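Local atomic coordinates of indole-3-acetic acid-amido synthetase GH3.15 (Arabidopsis thaliana, PDB entry 6E1Q), a protein that conjugates glutamine, and possibly cysteine, to the auxin precursor indole-3-butyric acid and to the herbicide 2,4-DB through ATP-dependent adenylation. Residues 159-162 with 163-166. Sequence-based numbering, arbitrary orientation.
With CFA ((2,4-dichlorophenoxy)acetic acid), chain D.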
ATOM      1  N   VAL A 159      -8.693  16.321  -8.999  1.00 34.83           N
ATOM      2  CA  VAL A 159      -8.506  15.464  -7.840  1.00 34.42           C
ATOM      3  C   VAL A 159      -8.137  14.074  -8.348  1.00 30.98           C
ATOM      4  O   VAL A 159      -8.932  13.441  -9.042  1.00 35.41           O
ATOM      5  CB  VAL A 159      -9.781  15.418  -6.989  1.00 35.68           C
ATOM      6  CG1 VAL A 159      -9.551  14.575  -5.838  1.00 32.83           C
ATOM      7  CG2 VAL A 159     -10.159  16.812  -6.526  1.00 38.63           C
ATOM      8  N   ARG A 160      -6.952  13.591  -7.997  1.00 30.64           N
ATOM      9  CA  ARG A 160      -6.453  12.345  -8.575  1.00 37.11           C
ATOM     10  C   ARG A 160      -5.651  11.584  -7.540  1.00 32.77           C
ATOM     11  O   ARG A 160      -5.283  12.127  -6.496  1.00 34.39           O
ATOM     12  CB  ARG A 160      -5.547  12.584  -9.790  1.00 41.41           C
ATOM     13  CG  ARG A 160      -6.233  13.166 -10.993  1.00 54.01           C
ATOM     14  CD  ARG A 160      -5.237  13.353 -12.111  1.00 59.34           C
ATOM     15  NE  ARG A 160      -5.917  13.770 -13.325  1.00 66.95           N
ATOM     16  CZ  ARG A 160      -5.665  14.913 -13.946  1.00 72.68           C
ATOM     17  NH1 ARG A 160      -4.740  15.734 -13.462  1.00 67.00           N
ATOM     18  NH2 ARG A 160      -6.333  15.231 -15.046  1.00 83.62           N
ATOM     19  N   THR A 161      -5.350  10.321  -7.860  1.00 29.53           N
ATOM     20  CA  THR A 161      -4.427   9.544  -7.039  1.00 30.08           C
ATOM     21  C   THR A 161      -2.996   9.927  -7.373  1.00 31.67           C
ATOM     22  O   THR A 161      -2.706  10.496  -8.434  1.00 31.87           O
ATOM     23  CB  THR A 161      -4.614   8.038  -7.239  1.00 29.66           C
ATOM     24  OG1 THR A 161      -4.362   7.689  -8.610  1.00 35.41           O
ATOM     25  CG2 THR A 161      -6.052   7.628  -6.875  1.00 28.77           C
ATOM     26  N   MET A 162      -2.095   9.624  -6.438  1.00 35.47           N
ATOM     27  CA  MET A 162      -0.678   9.884  -6.675  1.00 36.80           C
ATOM     28  C   MET A 162      -0.142   9.034  -7.822  1.00 37.13           C
ATOM     29  O   MET A 162       0.639   9.521  -8.657  1.00 36.19           O
ATOM     30  CB  MET A 162       0.119   9.629  -5.398  1.00 40.38           C
ATOM     31  CG  MET A 162       1.603   9.620  -5.633  1.00 52.13           C
ATOM     32  SD  MET A 162       2.170  11.322  -5.744  1.00 69.61           S
ATOM     33  CE  MET A 162       2.999  11.322  -7.327  1.00 80.45           C
ATOM     34  N   VAL A 163      -0.549   7.762  -7.878  1.00 35.95           N
ATOM     35  CA  VAL A 163      -0.120   6.891  -8.972  1.00 36.21           C
ATOM     36  C   VAL A 163      -0.541   7.476 -10.315  1.00 33.48           C
ATOM     37  O   VAL A 163       0.271   7.599 -11.241  1.00 32.91           O
ATOM     38  CB  VAL A 163      -0.681   5.474  -8.776  1.00 37.36           C
ATOM     39  CG1 VAL A 163      -0.400   4.650 -10.000  1.00 35.94           C
ATOM     40  CG2 VAL A 163      -0.065   4.840  -7.518  1.00 36.09           C
ATOM     41  N   THR A 164      -1.818   7.858 -10.442  1.00 30.69           N
ATOM     42  CA  THR A 164      -2.266   8.433 -11.709  1.00 34.68           C
ATOM     43  C   THR A 164      -1.465   9.681 -12.050  1.00 39.99           C
ATOM     44  O   THR A 164      -1.033   9.860 -13.192  1.00 37.59           O
ATOM     45  CB  THR A 164      -3.752   8.767 -11.659  1.00 34.88           C
ATOM     46  OG1 THR A 164      -4.515   7.569 -11.489  1.00 38.27           O
ATOM     47  CG2 THR A 164      -4.168   9.469 -12.928  1.00 31.13           C
ATOM     48  N   SER A 165      -1.253  10.556 -11.061  1.00 30.46           N
ATOM     49  CA  SER A 165      -0.485  11.772 -11.309  1.00 38.06           C
ATOM     50  C   SER A 165       0.937  11.437 -11.734  1.00 40.72           C
ATOM     51  O   SER A 165       1.495  12.076 -12.638  1.00 35.81           O
ATOM     52  CB  SER A 165      -0.463  12.644 -10.051  1.00 37.40           C
ATOM     53  OG  SER A 165      -1.768  13.088  -9.754  1.00 41.54           O
ATOM     54  N   PHE A 166       1.538  10.440 -11.076  1.00 37.75           N
ATOM     55  CA  PHE A 166       2.885  10.007 -11.425  1.00 41.28           C
ATOM     56  C   PHE A 166       2.936   9.487 -12.859  1.00 38.09           C
ATOM     57  O   PHE A 166       3.753   9.943 -13.667  1.00 32.25           O
ATOM     58  CB  PHE A 166       3.343   8.939 -10.427  1.00 49.32           C
ATOM     59  CG  PHE A 166       4.784   8.540 -10.570  1.00 52.90           C
ATOM     60  CD1 PHE A 166       5.784   9.250  -9.918  1.00 62.96           C
ATOM     61  CD2 PHE A 166       5.140   7.431 -11.327  1.00 55.09           C
ATOM     62  CE1 PHE A 166       7.114   8.875 -10.036  1.00 62.12           C
ATOM     63  CE2 PHE A 166       6.470   7.053 -11.453  1.00 53.86           C
ATOM     64  CZ  PHE A 166       7.455   7.778 -10.808  1.00 60.35           C
TER
HETATM   65  C1  CFA D 603       5.312   5.684  -3.879  1.00104.65           C
HETATM   66  C2  CFA D 603       5.077   4.949  -5.202  1.00106.32           C
HETATM   67  C1' CFA D 603       5.958   4.959  -7.431  1.00105.66           C
HETATM   68  C2' CFA D 603       4.908   4.887  -8.339  1.00106.36           C
HETATM   69  C3' CFA D 603       5.091   4.244  -9.558  1.00103.40           C
HETATM   70  C4' CFA D 603       6.320   3.682  -9.870  1.00103.50           C
HETATM   71  C5' CFA D 603       7.365   3.761  -8.967  1.00101.21           C
HETATM   72 CL3  CFA D 603       3.318   5.612  -7.954  1.00108.69          CL
HETATM   73  C6' CFA D 603       7.184   4.401  -7.755  1.00103.35           C
HETATM   74  O1  CFA D 603       6.454   6.140  -3.628  1.00101.99           O
HETATM   75  O2  CFA D 603       4.388   5.840  -3.032  1.00103.69           O
HETATM   76  O1' CFA D 603       5.815   5.609  -6.194  1.00106.98           O
HETATM   77 CL4  CFA D 603       6.579   2.854 -11.433  1.00108.78          CL
HETATM   78  O   HOH W   1      -6.843   9.168 -10.426  1.00 28.01           O
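A threonine N-cap joins Thr-161 to Thr-164 where strand 158-160 gives way to helix 162-172, whose first turn carries part of the acyl-acid pocket in the adenylate-forming N-terminal domain. Thr-161 OG1 accepts from Thr-164 N at 3.1 Å, occupying an N-H of the first turn, which lacks the i-4 helical carbonyl partner of later residues. Threonine suits the cap because its short side chain carries a hydroxyl that can turn forward to this N-H: chi1 of 61° sets OG1 between the backbone N and the carbonyl carbon, facing the helix start. The same oxygen is hydrogen-bonded to Tyr-145 OH, and it lies 2.9 Å from Thr-164 OG1. Thr-164 OG1 in turn bonds Ala-187 O and a water that accepts from Thr-161 N, so both hydroxyls belong to one polar cluster. A valine in place of Thr-161 would probably leave Thr-164 N without its cap and Tyr-145 OH without this partner. Helical bonding proper begins with Ser-165 N to Thr-161 O (3.0 Å) and Phe-166 N to Met-162 O (2.7 Å). Small Ser-165 fits against Leu-95 of strand 91-97, its OG 3.1 Å from Thr-161 O. Flexible Met-162 curls round to bring CE 3.9 Å from Phe-166 CB, at the edge of the ring; it also packs on Leu-95 and on Leu-115 of helix 112-132. Beyond the cap, the helix offers apolar groups to a bound (2,4-dichlorophenoxy)acetic acid. Phe-166, with CG anti to its own N (chi1 -172°), turns one ring face to the tilted dichlorophenyl ring, whose C2' lies over it toward the rim, CD2 being 3.6 Å from C3' of the ligand, while branched Val-163 brings CG2 to 3.5 Å from the chlorine CL3.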